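PDB 3TEB: Endonuclease/exonuclease/phosphatase from Leptotrichia buccalis C-1013-b, which probably cleaves phosphate ester bonds in a metal-dependent way, as nucleases and phosphatases of the DNase I-like superfamily do, and binds magnesium. Local coordinates for residues 42-47 / 89-94; 80-85 / 106-111; 84-89 / 116-121; 140-145 / 175-180. One frame throughout, in Å; residues are numbered along the deposited sequence.

How the contacts relate
Contacts 1, 2 and 4 sample the two packed sheets of the fold, and contact 3 joins loops at their rim. Contact 1 pairs neighbouring strands of one sheet; contact 2 carries the adjacent strand 78-84 onto the other sheet, to which contact 4 also belongs. The backbone of E93 binds S84 and H85, tying contact 1 to contacts 2 and 3, whose centres lie about 13 and 9 Å from its own. Contacts 1 and 4 converge on the metal site: E42 binds magnesium, the side chain of H143 is about 4 Å from that of E42, and the side chain of D176 about 6 Å from the ion. The side chain of H85 in contact 3 is about 10 Å from the bound magnesium.

Contact 1 of 4, residues 42-47 / 89-94; sequences EVNQLM and GKYNEG. With MG (magnesium ion), chain C.
V43 and G94 exchange two backbone hydrogen bonds, V43 N to G94 O (3.0 Å) and G94 N to V43 O (2.9 Å), and Q45 and N92 repeat the pattern, Q45 O accepting from N92 N at 2.7 Å. The strands are thus antiparallel, with axes 155° apart. The inner half is the compact one: N44 and E93 lie side by side, OD1 of N44 against CG of E93 at 3.4 Å, and a water donates to both N44 OD1, weakly, and E93 OE2. N44 ND2 turns instead to A13 O. OE1 of Q45 is taken by R57 N and N60, while its NE2 binds D55 O and makes in addition a weak bond to N92 OD1. Toward L46 the contact opens to solvent. There Y91 and L46 cross obliquely, CE1 of Y91 3.8 Å from CG of L46, and selenomethionine M47 crosses K90 at about a right angle, its CE 3.7 Å from K90 CB. An alanine at Y91 would probably leave L46 without its ring neighbour and open a gap at this edge. At the other end E42 OE2 binds magnesium at 1.8 Å, with N10 as a further partner. E42 and V43 both face G94, a G1 beta bulge at the corner the chain turns within strand 37-46, beside the metal site of the DNase I-like fold.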
loop_
_atom_site.group_PDB
_atom_site.type_symbol
_atom_site.label_atom_id
_atom_site.label_comp_id
_atom_site.label_asym_id
_atom_site.label_seq_id
_atom_site.Cartn_x
_atom_site.Cartn_y
_atom_site.Cartn_z
ATOM N N GLU A 42 -5.645 -4.832 -0.036
ATOM C CA GLU A 42 -6.757 -5.665 0.440
ATOM C C GLU A 42 -7.862 -4.737 0.988
ATOM O O GLU A 42 -8.325 -4.892 2.105
ATOM C CB GLU A 42 -6.310 -6.767 1.454
ATOM C CG GLU A 42 -5.320 -7.847 0.912
ATOM C CD GLU A 42 -5.268 -9.161 1.752
ATOM O OE1 GLU A 42 -6.287 -9.893 1.830
ATOM O OE2 GLU A 42 -4.199 -9.502 2.319
ATOM N N VAL A 43 -8.244 -3.747 0.195
ATOM C CA VAL A 43 -9.336 -2.848 0.545
ATOM C C VAL A 43 -10.578 -3.399 -0.125
ATOM O O VAL A 43 -10.613 -3.514 -1.347
ATOM C CB VAL A 43 -9.072 -1.410 0.044
ATOM C CG1 VAL A 43 -10.297 -0.554 0.215
ATOM C CG2 VAL A 43 -7.908 -0.797 0.789
ATOM N N ASN A 44 -11.592 -3.744 0.666
ATOM C CA ASN A 44 -12.759 -4.470 0.144
ATOM C C ASN A 44 -14.053 -3.684 0.210
ATOM O O ASN A 44 -14.230 -2.803 1.058
ATOM C CB ASN A 44 -12.958 -5.808 0.878
ATOM C CG ASN A 44 -11.737 -6.722 0.813
ATOM O OD1 ASN A 44 -11.194 -6.977 -0.258
ATOM N ND2 ASN A 44 -11.313 -7.230 1.965
ATOM N N GLN A 45 -14.957 -4.025 -0.699
ATOM C CA GLN A 45 -16.342 -3.571 -0.642
ATOM C C GLN A 45 -17.276 -4.691 -1.106
ATOM O O GLN A 45 -16.881 -5.579 -1.869
ATOM C CB GLN A 45 -16.539 -2.331 -1.503
ATOM C CG GLN A 45 -16.455 -2.583 -3.014
ATOM C CD GLN A 45 -16.537 -1.311 -3.841
ATOM O OE1 GLN A 45 -16.497 -0.196 -3.309
ATOM N NE2 GLN A 45 -16.658 -1.475 -5.150
ATOM N N LEU A 46 -18.516 -4.649 -0.643
ATOM C CA LEU A 46 -19.496 -5.655 -1.025
ATOM C C LEU A 46 -20.004 -5.435 -2.437
ATOM O O LEU A 46 -20.540 -4.374 -2.737
ATOM C CB LEU A 46 -20.670 -5.619 -0.064
ATOM C CG LEU A 46 -20.451 -6.337 1.251
ATOM C CD1 LEU A 46 -21.396 -5.778 2.307
ATOM C CD2 LEU A 46 -20.666 -7.824 1.061
HETATM N N MSE A 47 -19.864 -6.445 -3.291
HETATM C CA MSE A 47 -20.316 -6.342 -4.674
HETATM C C MSE A 47 -21.761 -5.903 -4.782
HETATM O O MSE A 47 -22.167 -5.308 -5.785
HETATM C CB MSE A 47 -20.226 -7.680 -5.376
HETATM C CG MSE A 47 -18.885 -8.336 -5.372
HETATM SE SE MSE A 47 -19.108 -9.968 -6.382
HETATM C CE MSE A 47 -20.692 -10.724 -5.494
ATOM N N GLY A 89 -15.347 -14.161 -0.197
ATOM C CA GLY A 89 -16.796 -14.065 -0.040
ATOM C C GLY A 89 -17.447 -13.405 -1.231
ATOM O O GLY A 89 -17.297 -13.856 -2.364
ATOM N N LYS A 90 -18.163 -12.325 -0.968
ATOM C CA LYS A 90 -18.748 -11.523 -2.024
ATOM C C LYS A 90 -18.175 -10.107 -2.001
ATOM O O LYS A 90 -18.916 -9.128 -2.104
ATOM C CB LYS A 90 -20.274 -11.494 -1.890
ATOM C CG LYS A 90 -20.984 -12.786 -2.307
ATOM C CD LYS A 90 -22.491 -12.585 -2.350
ATOM C CE LYS A 90 -23.201 -13.648 -3.169
ATOM N NZ LYS A 90 -23.986 -14.604 -2.316
ATOM N N TYR A 91 -16.853 -10.003 -1.866
ATOM C CA TYR A 91 -16.180 -8.709 -1.904
ATOM C C TYR A 91 -15.475 -8.411 -3.237
ATOM O O TYR A 91 -15.028 -9.320 -3.943
ATOM C CB TYR A 91 -15.141 -8.605 -0.788
ATOM C CG TYR A 91 -15.700 -8.605 0.598
ATOM C CD1 TYR A 91 -16.563 -7.600 1.026
ATOM C CD2 TYR A 91 -15.347 -9.594 1.500
ATOM C CE1 TYR A 91 -17.081 -7.601 2.322
ATOM C CE2 TYR A 91 -15.852 -9.605 2.786
ATOM C CZ TYR A 91 -16.720 -8.608 3.196
ATOM O OH TYR A 91 -17.215 -8.624 4.487
ATOM N N ASN A 92 -15.384 -7.127 -3.567
ATOM C CA ASN A 92 -14.418 -6.667 -4.540
ATOM C C ASN A 92 -13.142 -6.356 -3.774
ATOM O O ASN A 92 -13.175 -5.665 -2.747
ATOM C CB ASN A 92 -14.901 -5.404 -5.271
ATOM C CG ASN A 92 -16.175 -5.624 -6.102
ATOM O OD1 ASN A 92 -17.010 -4.712 -6.203
ATOM N ND2 ASN A 92 -16.325 -6.813 -6.708
ATOM N N GLU A 93 -12.023 -6.876 -4.254
ATOM C CA GLU A 93 -10.736 -6.598 -3.628
ATOM C C GLU A 93 -9.988 -5.568 -4.459
ATOM O O GLU A 93 -9.927 -5.683 -5.681
ATOM C CB GLU A 93 -9.913 -7.883 -3.491
ATOM C CG GLU A 93 -8.756 -7.754 -2.510
ATOM C CD GLU A 93 -8.079 -9.091 -2.166
ATOM O OE1 GLU A 93 -6.844 -9.220 -2.434
ATOM O OE2 GLU A 93 -8.768 -10.003 -1.624
ATOM N N GLY A 94 -9.425 -4.562 -3.810
ATOM C CA GLY A 94 -8.716 -3.534 -4.538
ATOM C C GLY A 94 -7.628 -2.908 -3.709
ATOM O O GLY A 94 -7.287 -3.408 -2.643
HETATM MG MG MG C . -4.172 -10.932 3.391
HETATM O O HOH W 1 -5.180 -5.753 -2.541
HETATM O O HOH W 2 -11.567 -9.867 -0.535
#

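Contact 2 of 4, residues 80-85 / 106-111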
loop_
_atom_site.group_PDB
_atom_site.type_symbol
_atom_site.label_atom_id
_atom_site.label_comp_id
_atom_site.label_asym_id
_atom_site.label_seq_id
_atom_site.Cartn_x
_atom_site.Cartn_y
_atom_site.Cartn_z
ATOM N N HIS A 80 -8.498 7.561 -3.524
ATOM C CA HIS A 80 -8.473 6.995 -4.868
ATOM C C HIS A 80 -8.380 5.495 -4.746
ATOM O O HIS A 80 -7.463 4.980 -4.101
ATOM C CB HIS A 80 -7.306 7.559 -5.666
ATOM C CG HIS A 80 -7.148 9.036 -5.507
ATOM N ND1 HIS A 80 -7.769 9.944 -6.340
ATOM C CD2 HIS A 80 -6.477 9.767 -4.581
ATOM C CE1 HIS A 80 -7.460 11.171 -5.951
ATOM N NE2 HIS A 80 -6.676 11.092 -4.887
ATOM N N TRP A 81 -9.339 4.800 -5.344
ATOM C CA TRP A 81 -9.464 3.372 -5.146
ATOM C C TRP A 81 -9.657 2.693 -6.466
ATOM O O TRP A 81 -10.179 3.279 -7.410
ATOM C CB TRP A 81 -10.657 3.069 -4.232
ATOM C CG TRP A 81 -10.947 1.582 -4.013
ATOM C CD1 TRP A 81 -10.363 0.750 -3.091
ATOM C CD2 TRP A 81 -11.889 0.781 -4.726
ATOM N NE1 TRP A 81 -10.886 -0.528 -3.192
ATOM C CE2 TRP A 81 -11.819 -0.536 -4.189
ATOM C CE3 TRP A 81 -12.780 1.044 -5.763
ATOM C CZ2 TRP A 81 -12.599 -1.576 -4.655
ATOM C CZ3 TRP A 81 -13.557 0.012 -6.229
ATOM C CH2 TRP A 81 -13.467 -1.291 -5.669
ATOM N N SER A 82 -9.248 1.437 -6.531
ATOM C CA SER A 82 -9.462 0.669 -7.730
ATOM C C SER A 82 -9.685 -0.790 -7.426
ATOM O O SER A 82 -8.947 -1.375 -6.639
ATOM C CB SER A 82 -8.264 0.818 -8.655
ATOM O OG SER A 82 -8.583 0.305 -9.938
ATOM N N ASN A 83 -10.687 -1.377 -8.070
ATOM C CA ASN A 83 -11.007 -2.793 -7.879
ATOM C C ASN A 83 -10.032 -3.667 -8.664
ATOM O O ASN A 83 -9.638 -3.284 -9.766
ATOM C CB ASN A 83 -12.475 -3.035 -8.271
ATOM C CG ASN A 83 -12.762 -4.466 -8.692
ATOM O OD1 ASN A 83 -12.903 -5.365 -7.867
ATOM N ND2 ASN A 83 -12.886 -4.672 -9.994
ATOM N N SER A 84 -9.628 -4.809 -8.098
ATOM C CA SER A 84 -8.729 -5.756 -8.789
ATOM C C SER A 84 -9.463 -6.959 -9.326
ATOM O O SER A 84 -9.395 -7.244 -10.525
ATOM C CB SER A 84 -7.617 -6.279 -7.882
ATOM O OG SER A 84 -6.662 -5.278 -7.597
ATOM N N HIS A 85 -10.135 -7.676 -8.427
ATOM C CA HIS A 85 -10.800 -8.932 -8.743
ATOM C C HIS A 85 -11.860 -9.248 -7.679
ATOM O O HIS A 85 -11.892 -8.617 -6.617
ATOM C CB HIS A 85 -9.770 -10.061 -8.804
ATOM C CG HIS A 85 -8.942 -10.194 -7.561
ATOM N ND1 HIS A 85 -7.599 -9.889 -7.522
ATOM C CD2 HIS A 85 -9.267 -10.593 -6.308
ATOM C CE1 HIS A 85 -7.134 -10.097 -6.301
ATOM N NE2 HIS A 85 -8.127 -10.525 -5.544
ATOM N N GLU A 106 -3.765 10.573 -11.974
ATOM C CA GLU A 106 -4.235 9.389 -11.275
ATOM C C GLU A 106 -4.334 8.292 -12.303
ATOM O O GLU A 106 -4.852 8.505 -13.386
ATOM C CB GLU A 106 -5.628 9.627 -10.683
ATOM C CG GLU A 106 -6.063 8.593 -9.629
ATOM C CD GLU A 106 -6.903 7.401 -10.169
ATOM O OE1 GLU A 106 -6.977 7.197 -11.407
ATOM O OE2 GLU A 106 -7.496 6.655 -9.338
ATOM N N ASP A 107 -3.866 7.103 -11.974
ATOM C CA ASP A 107 -4.057 5.992 -12.886
ATOM C C ASP A 107 -4.447 4.746 -12.122
ATOM O O ASP A 107 -4.081 4.576 -10.957
ATOM C CB ASP A 107 -2.803 5.750 -13.731
ATOM C CG ASP A 107 -3.119 5.155 -15.106
ATOM O OD1 ASP A 107 -4.248 4.629 -15.292
ATOM O OD2 ASP A 107 -2.230 5.205 -16.000
ATOM N N GLU A 108 -5.219 3.902 -12.797
ATOM C CA GLU A 108 -5.649 2.605 -12.313
ATOM C C GLU A 108 -5.405 1.667 -13.470
ATOM O O GLU A 108 -5.935 1.893 -14.563
ATOM C CB GLU A 108 -7.137 2.650 -12.009
ATOM C CG GLU A 108 -7.512 3.699 -10.981
ATOM C CD GLU A 108 -8.989 4.073 -11.000
ATOM O OE1 GLU A 108 -9.830 3.254 -11.466
ATOM O OE2 GLU A 108 -9.314 5.197 -10.535
ATOM N N PHE A 109 -4.597 0.633 -13.256
ATOM C CA PHE A 109 -4.259 -0.291 -14.344
ATOM C C PHE A 109 -3.776 -1.626 -13.805
ATOM O O PHE A 109 -3.369 -1.716 -12.645
ATOM C CB PHE A 109 -3.177 0.316 -15.243
ATOM C CG PHE A 109 -1.885 0.568 -14.532
ATOM C CD1 PHE A 109 -1.735 1.679 -13.708
ATOM C CD2 PHE A 109 -0.832 -0.317 -14.655
ATOM C CE1 PHE A 109 -0.555 1.904 -13.030
ATOM C CE2 PHE A 109 0.344 -0.096 -13.981
ATOM C CZ PHE A 109 0.485 1.016 -13.166
ATOM N N TYR A 110 -3.807 -2.649 -14.657
ATOM C CA TYR A 110 -3.318 -3.968 -14.300
ATOM C C TYR A 110 -1.834 -4.049 -14.508
ATOM O O TYR A 110 -1.333 -3.747 -15.591
ATOM C CB TYR A 110 -4.009 -5.061 -15.117
ATOM C CG TYR A 110 -5.404 -5.373 -14.614
ATOM C CD1 TYR A 110 -5.590 -6.099 -13.446
ATOM C CD2 TYR A 110 -6.537 -4.919 -15.294
ATOM C CE1 TYR A 110 -6.860 -6.369 -12.980
ATOM C CE2 TYR A 110 -7.804 -5.184 -14.835
ATOM C CZ TYR A 110 -7.970 -5.907 -13.676
ATOM O OH TYR A 110 -9.236 -6.181 -13.192
ATOM N N CYS A 111 -1.122 -4.455 -13.469
ATOM C CA CYS A 111 0.292 -4.739 -13.609
ATOM C C CYS A 111 0.537 -6.224 -13.938
ATOM O O CYS A 111 1.674 -6.657 -14.106
ATOM C CB CYS A 111 1.023 -4.344 -12.336
ATOM S SG CYS A 111 0.775 -5.511 -11.001
HETATM O O HOH W 3 -10.671 0.718 -12.278
#
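S82 and E108 meet midway between two strands that run nearly parallel, 11° apart, with a closest axis approach of 7.9 Å, too far for backbone pairing. Both residues direct CB toward the opposing strand. With OG of S82 anti to its backbone N (chi1 -168°), the hydroxyl comes 3.4 Å from CB of E108, alongside an extended glutamate chain. A water spans the polar ends: it donates to OE1 of E108 at 2.8 Å and lies 3.2 Å from OG of S82. H80 and E106 instead slide past each other in opposite directions, imidazole and carboxylate planes turned 51° apart; ND1 of H80 sits 3.9 Å from CG of E106, and CB of H80 3.8 Å from OE2 of E106. At the far end Y110 reaches across with its ring edge, and its OH donates to S84 O at 2.9 Å. The side chain of S84 is engaged apart from this, its OG accepting from R124 N on strand 124-132. Strand 78-84 is outermost in its sheet, whereas strand 105-110 belongs to the other. Side-chain contacts, one direct hydrogen bond and a water therefore join the two sheets, the face-to-face packing of the DNase I-like sandwich.

Contact 3 of 4, residues 84-89 / 116-121; sequences SHIGFG and SVRTIS
I86 and V117 supply the direct hydrogen bond of this contact: I86 N donates to V117 O at 2.8 Å, almost straight (166°) and in the carbonyl plane. A water adds to it, donating to both I86 O and V117 O, so the valine carbonyl is gripped twice. Of a different kind is the meeting of H85 with I120. CG of H85 stands between its backbone N and carbonyl carbon (chi1 55°), and the ring presents a face to I120, whose CA lies 4.2 Å from the ring centroid and only 4° off the normal, a CH-pi contact. I120 O also lies over a ring face, 3.0 Å from H85 CE1, but it accepts from R123; the hydrogen-bond partner of H85 ND1 is A122 O. An alanine at H85 would probably leave I120 without the ring beneath it and A122 O without this mate. Apolar packing is looser, I86 CD1 lying 4.3 Å from V117 CG2. Within 116-121, T119 N bonds S116 O and R118 N bonds S116 OG, so a type I beta turn with an ST turn at its start is docked on the classic beta bulge that S84 and H85 form opposite E93.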
loop_
_atom_site.group_PDB
_atom_site.type_symbol
_atom_site.label_atom_id
_atom_site.label_comp_id
_atom_site.label_asym_id
_atom_site.label_seq_id
_atom_site.Cartn_x
_atom_site.Cartn_y
_atom_site.Cartn_z
ATOM N N SER A 84 -9.628 -4.809 -8.098
ATOM C CA SER A 84 -8.729 -5.756 -8.789
ATOM C C SER A 84 -9.463 -6.959 -9.326
ATOM O O SER A 84 -9.395 -7.244 -10.525
ATOM C CB SER A 84 -7.617 -6.279 -7.882
ATOM O OG SER A 84 -6.662 -5.278 -7.597
ATOM N N HIS A 85 -10.135 -7.676 -8.427
ATOM C CA HIS A 85 -10.800 -8.932 -8.743
ATOM C C HIS A 85 -11.860 -9.248 -7.679
ATOM O O HIS A 85 -11.892 -8.617 -6.617
ATOM C CB HIS A 85 -9.770 -10.061 -8.804
ATOM C CG HIS A 85 -8.942 -10.194 -7.561
ATOM N ND1 HIS A 85 -7.599 -9.889 -7.522
ATOM C CD2 HIS A 85 -9.267 -10.593 -6.308
ATOM C CE1 HIS A 85 -7.134 -10.097 -6.301
ATOM N NE2 HIS A 85 -8.127 -10.525 -5.544
ATOM N N ILE A 86 -12.723 -10.221 -7.973
ATOM C CA ILE A 86 -13.627 -10.810 -6.986
ATOM C C ILE A 86 -12.818 -11.457 -5.856
ATOM O O ILE A 86 -11.993 -12.320 -6.096
ATOM C CB ILE A 86 -14.573 -11.837 -7.653
ATOM C CG1 ILE A 86 -15.608 -11.107 -8.516
ATOM C CG2 ILE A 86 -15.270 -12.686 -6.618
ATOM C CD1 ILE A 86 -16.166 -11.949 -9.645
ATOM N N GLY A 87 -13.050 -11.039 -4.623
ATOM C CA GLY A 87 -12.172 -11.454 -3.542
ATOM C C GLY A 87 -12.637 -12.611 -2.684
ATOM O O GLY A 87 -13.037 -13.666 -3.178
ATOM N N PHE A 88 -12.536 -12.410 -1.377
ATOM C CA PHE A 88 -13.077 -13.327 -0.402
ATOM C C PHE A 88 -14.575 -13.086 -0.311
ATOM O O PHE A 88 -15.020 -11.943 -0.364
ATOM C CB PHE A 88 -12.409 -13.085 0.956
ATOM C CG PHE A 88 -10.968 -13.519 1.005
ATOM C CD1 PHE A 88 -10.636 -14.850 1.271
ATOM C CD2 PHE A 88 -9.940 -12.606 0.772
ATOM C CE1 PHE A 88 -9.292 -15.264 1.311
ATOM C CE2 PHE A 88 -8.597 -13.007 0.808
ATOM C CZ PHE A 88 -8.276 -14.339 1.072
ATOM N N GLY A 89 -15.347 -14.161 -0.197
ATOM C CA GLY A 89 -16.796 -14.065 -0.040
ATOM C C GLY A 89 -17.447 -13.405 -1.231
ATOM O O GLY A 89 -17.297 -13.856 -2.364
ATOM N N SER A 116 -8.732 -10.345 -15.599
ATOM C CA SER A 116 -10.131 -10.695 -15.427
ATOM C C SER A 116 -10.496 -10.655 -13.947
ATOM O O SER A 116 -9.789 -11.251 -13.126
ATOM C CB SER A 116 -10.374 -12.098 -15.975
ATOM O OG SER A 116 -11.577 -12.643 -15.457
ATOM N N VAL A 117 -11.595 -9.982 -13.604
ATOM C CA VAL A 117 -12.042 -9.900 -12.208
ATOM C C VAL A 117 -12.351 -11.286 -11.633
ATOM O O VAL A 117 -12.517 -11.445 -10.427
ATOM C CB VAL A 117 -13.281 -8.985 -12.026
ATOM C CG1 VAL A 117 -12.978 -7.540 -12.421
ATOM C CG2 VAL A 117 -14.476 -9.532 -12.784
ATOM N N ARG A 118 -12.411 -12.285 -12.500
ATOM C CA ARG A 118 -12.656 -13.652 -12.080
ATOM C C ARG A 118 -11.399 -14.463 -11.750
ATOM O O ARG A 118 -11.487 -15.670 -11.586
ATOM C CB ARG A 118 -13.448 -14.380 -13.150
ATOM C CG ARG A 118 -14.893 -14.009 -13.183
ATOM C CD ARG A 118 -15.452 -13.998 -14.588
ATOM N NE ARG A 118 -14.773 -14.950 -15.470
ATOM C CZ ARG A 118 -15.155 -16.212 -15.674
ATOM N NH1 ARG A 118 -16.228 -16.703 -15.052
ATOM N NH2 ARG A 118 -14.459 -16.984 -16.516
ATOM N N THR A 119 -10.241 -13.814 -11.659
ATOM C CA THR A 119 -8.981 -14.502 -11.375
ATOM C C THR A 119 -8.301 -13.847 -10.200
ATOM O O THR A 119 -8.085 -12.636 -10.196
ATOM C CB THR A 119 -8.032 -14.427 -12.575
ATOM O OG1 THR A 119 -8.700 -14.953 -13.721
ATOM C CG2 THR A 119 -6.735 -15.220 -12.335
ATOM N N ILE A 120 -7.954 -14.660 -9.209
ATOM C CA ILE A 120 -7.341 -14.179 -7.980
ATOM C C ILE A 120 -6.046 -13.423 -8.275
ATOM O O ILE A 120 -5.702 -12.474 -7.556
ATOM C CB ILE A 120 -7.084 -15.365 -6.992
ATOM C CG1 ILE A 120 -8.406 -15.929 -6.487
ATOM C CG2 ILE A 120 -6.232 -14.941 -5.777
ATOM C CD1 ILE A 120 -9.263 -14.876 -5.751
ATOM N N SER A 121 -5.341 -13.829 -9.335
ATOM C CA SER A 121 -4.041 -13.243 -9.629
ATOM C C SER A 121 -4.056 -11.959 -10.476
ATOM O O SER A 121 -3.002 -11.383 -10.729
ATOM C CB SER A 121 -3.094 -14.283 -10.215
ATOM O OG SER A 121 -3.628 -14.800 -11.403
HETATM O O HOH W 4 -11.574 -13.367 -8.677
#

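Contact 4 of 4, residues 140-145 / 175-180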
loop_
_atom_site.group_PDB
_atom_site.type_symbol
_atom_site.label_atom_id
_atom_site.label_comp_id
_atom_site.label_asym_id
_atom_site.label_seq_id
_atom_site.Cartn_x
_atom_site.Cartn_y
_atom_site.Cartn_z
ATOM N N TYR A 140 2.713 4.666 -5.907
ATOM C CA TYR A 140 2.020 3.490 -6.431
ATOM C C TYR A 140 1.677 2.550 -5.303
ATOM O O TYR A 140 2.558 2.175 -4.537
ATOM C CB TYR A 140 2.893 2.741 -7.437
ATOM C CG TYR A 140 3.170 3.468 -8.726
ATOM C CD1 TYR A 140 2.534 3.089 -9.904
ATOM C CD2 TYR A 140 4.086 4.515 -8.779
ATOM C CE1 TYR A 140 2.790 3.748 -11.110
ATOM C CE2 TYR A 140 4.354 5.181 -9.971
ATOM C CZ TYR A 140 3.705 4.797 -11.135
ATOM O OH TYR A 140 3.969 5.452 -12.326
ATOM N N SER A 141 0.404 2.168 -5.206
ATOM C CA SER A 141 -0.050 1.208 -4.198
ATOM C C SER A 141 -0.135 -0.178 -4.820
ATOM O O SER A 141 -0.902 -0.388 -5.752
ATOM C CB SER A 141 -1.401 1.629 -3.649
ATOM O OG SER A 141 -1.765 0.821 -2.545
ATOM N N CYS A 142 0.666 -1.114 -4.318
ATOM C CA CYS A 142 0.823 -2.403 -4.981
ATOM C C CYS A 142 0.528 -3.551 -4.066
ATOM O O CYS A 142 0.881 -3.516 -2.886
ATOM C CB CYS A 142 2.247 -2.600 -5.460
ATOM S SG CYS A 142 3.032 -1.111 -6.027
ATOM N N HIS A 143 -0.101 -4.578 -4.630
ATOM C CA HIS A 143 -0.291 -5.841 -3.946
ATOM C C HIS A 143 -0.064 -6.983 -4.928
ATOM O O HIS A 143 -0.943 -7.310 -5.731
ATOM C CB HIS A 143 -1.676 -5.913 -3.300
ATOM C CG HIS A 143 -1.931 -7.199 -2.584
ATOM N ND1 HIS A 143 -3.162 -7.809 -2.576
ATOM C CD2 HIS A 143 -1.103 -8.009 -1.883
ATOM C CE1 HIS A 143 -3.087 -8.926 -1.875
ATOM N NE2 HIS A 143 -1.848 -9.071 -1.444
HETATM N N MSE A 144 1.123 -7.582 -4.842
HETATM C CA MSE A 144 1.609 -8.544 -5.833
HETATM C C MSE A 144 1.277 -9.974 -5.468
HETATM O O MSE A 144 0.918 -10.263 -4.332
HETATM C CB MSE A 144 3.128 -8.425 -6.004
HETATM C CG MSE A 144 3.654 -6.999 -6.064
HETATM SE SE MSE A 144 3.027 -5.986 -7.614
HETATM C CE MSE A 144 3.948 -6.994 -8.995
ATOM N N ASN A 145 1.421 -10.863 -6.444
ATOM C CA ASN A 145 1.272 -12.293 -6.237
ATOM C C ASN A 145 2.521 -12.887 -5.592
ATOM O O ASN A 145 3.563 -12.218 -5.516
ATOM C CB ASN A 145 1.009 -12.987 -7.572
ATOM C CG ASN A 145 -0.254 -12.497 -8.245
ATOM O OD1 ASN A 145 -1.358 -12.689 -7.738
ATOM N ND2 ASN A 145 -0.098 -11.862 -9.399
ATOM N N GLY A 175 3.756 -1.190 -0.918
ATOM C CA GLY A 175 2.790 -2.230 -0.598
ATOM C C GLY A 175 3.266 -3.642 -0.326
ATOM O O GLY A 175 4.432 -3.897 -0.006
ATOM N N ASP A 176 2.320 -4.565 -0.456
ATOM C CA ASP A 176 2.518 -5.950 -0.092
ATOM C C ASP A 176 3.064 -6.706 -1.283
ATOM O O ASP A 176 2.383 -6.835 -2.298
ATOM C CB ASP A 176 1.189 -6.544 0.351
ATOM C CG ASP A 176 1.323 -7.969 0.867
ATOM O OD1 ASP A 176 2.466 -8.423 1.153
ATOM O OD2 ASP A 176 0.265 -8.636 0.991
ATOM N N PHE A 177 4.288 -7.206 -1.155
ATOM C CA PHE A 177 4.957 -7.871 -2.268
ATOM C C PHE A 177 4.990 -9.388 -2.145
ATOM O O PHE A 177 5.485 -10.076 -3.054
ATOM C CB PHE A 177 6.363 -7.303 -2.472
ATOM C CG PHE A 177 6.369 -5.988 -3.176
ATOM C CD1 PHE A 177 6.003 -4.819 -2.498
ATOM C CD2 PHE A 177 6.710 -5.910 -4.534
ATOM C CE1 PHE A 177 5.978 -3.583 -3.158
ATOM C CE2 PHE A 177 6.693 -4.679 -5.212
ATOM C CZ PHE A 177 6.323 -3.514 -4.522
ATOM N N ASN A 178 4.442 -9.903 -1.037
ATOM C CA ASN A 178 4.428 -11.337 -0.747
ATOM C C ASN A 178 5.792 -11.995 -0.870
ATOM O O ASN A 178 5.891 -13.115 -1.365
ATOM C CB ASN A 178 3.451 -12.062 -1.668
ATOM C CG ASN A 178 2.020 -11.964 -1.199
ATOM O OD1 ASN A 178 1.716 -12.179 -0.023
ATOM N ND2 ASN A 178 1.122 -11.659 -2.127
ATOM N N THR A 179 6.836 -11.300 -0.425
ATOM C CA THR A 179 8.209 -11.774 -0.581
ATOM C C THR A 179 9.036 -11.497 0.662
ATOM O O THR A 179 9.213 -10.349 1.050
ATOM C CB THR A 179 8.879 -11.106 -1.783
ATOM O OG1 THR A 179 8.135 -11.412 -2.963
ATOM C CG2 THR A 179 10.284 -11.617 -1.962
ATOM N N ASP A 180 9.545 -12.552 1.282
ATOM C CA ASP A 180 10.323 -12.401 2.497
ATOM C C ASP A 180 11.769 -12.028 2.191
ATOM O O ASP A 180 12.507 -12.809 1.583
ATOM C CB ASP A 180 10.266 -13.683 3.328
ATOM C CG ASP A 180 10.642 -13.458 4.794
ATOM O OD1 ASP A 180 10.769 -12.283 5.223
ATOM O OD2 ASP A 180 10.804 -14.469 5.523
#
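H143 and D176 adopt the same first torsion, CG anti to the backbone N in each (chi1 180° and -175°), which sets the two CG atoms alike; the side chains lie side by side, pointing the same way. Ring and carboxylate planes are only 14° apart, and D176 OD2 sits 3.2 Å from CD2 of H143; NE2 is nearby too, but at a poor angle for a hydrogen bond. OD2 has instead a weak bond from N10. Beneath the pair the backbones run parallel: M144 N donates to D176 O at 2.9 Å, and D176 N more weakly to C142 O at 3.0 Å. N178 then closes the far end, its ND2 donating to M144 O at 2.6 Å. On the other side, CG of selenomethionine M144 packs 3.6 Å from CD2 of F177, with its SE oblique to the ring, 5.2 Å from the centroid, a Met-aromatic contact. C142 SG forms a similar, longer one, and F232 meets F177 edge-to-face. Residues 175-178 spell the GDFN motif of the DNase I-like family, which lines the metal site in relatives. The chemistry is therefore divided: the sulfur, selenium and aromatic groups pack on one side, and on the other H143 and D176 lie side by side near E42 and the magnesium, consistent with a part in the active site.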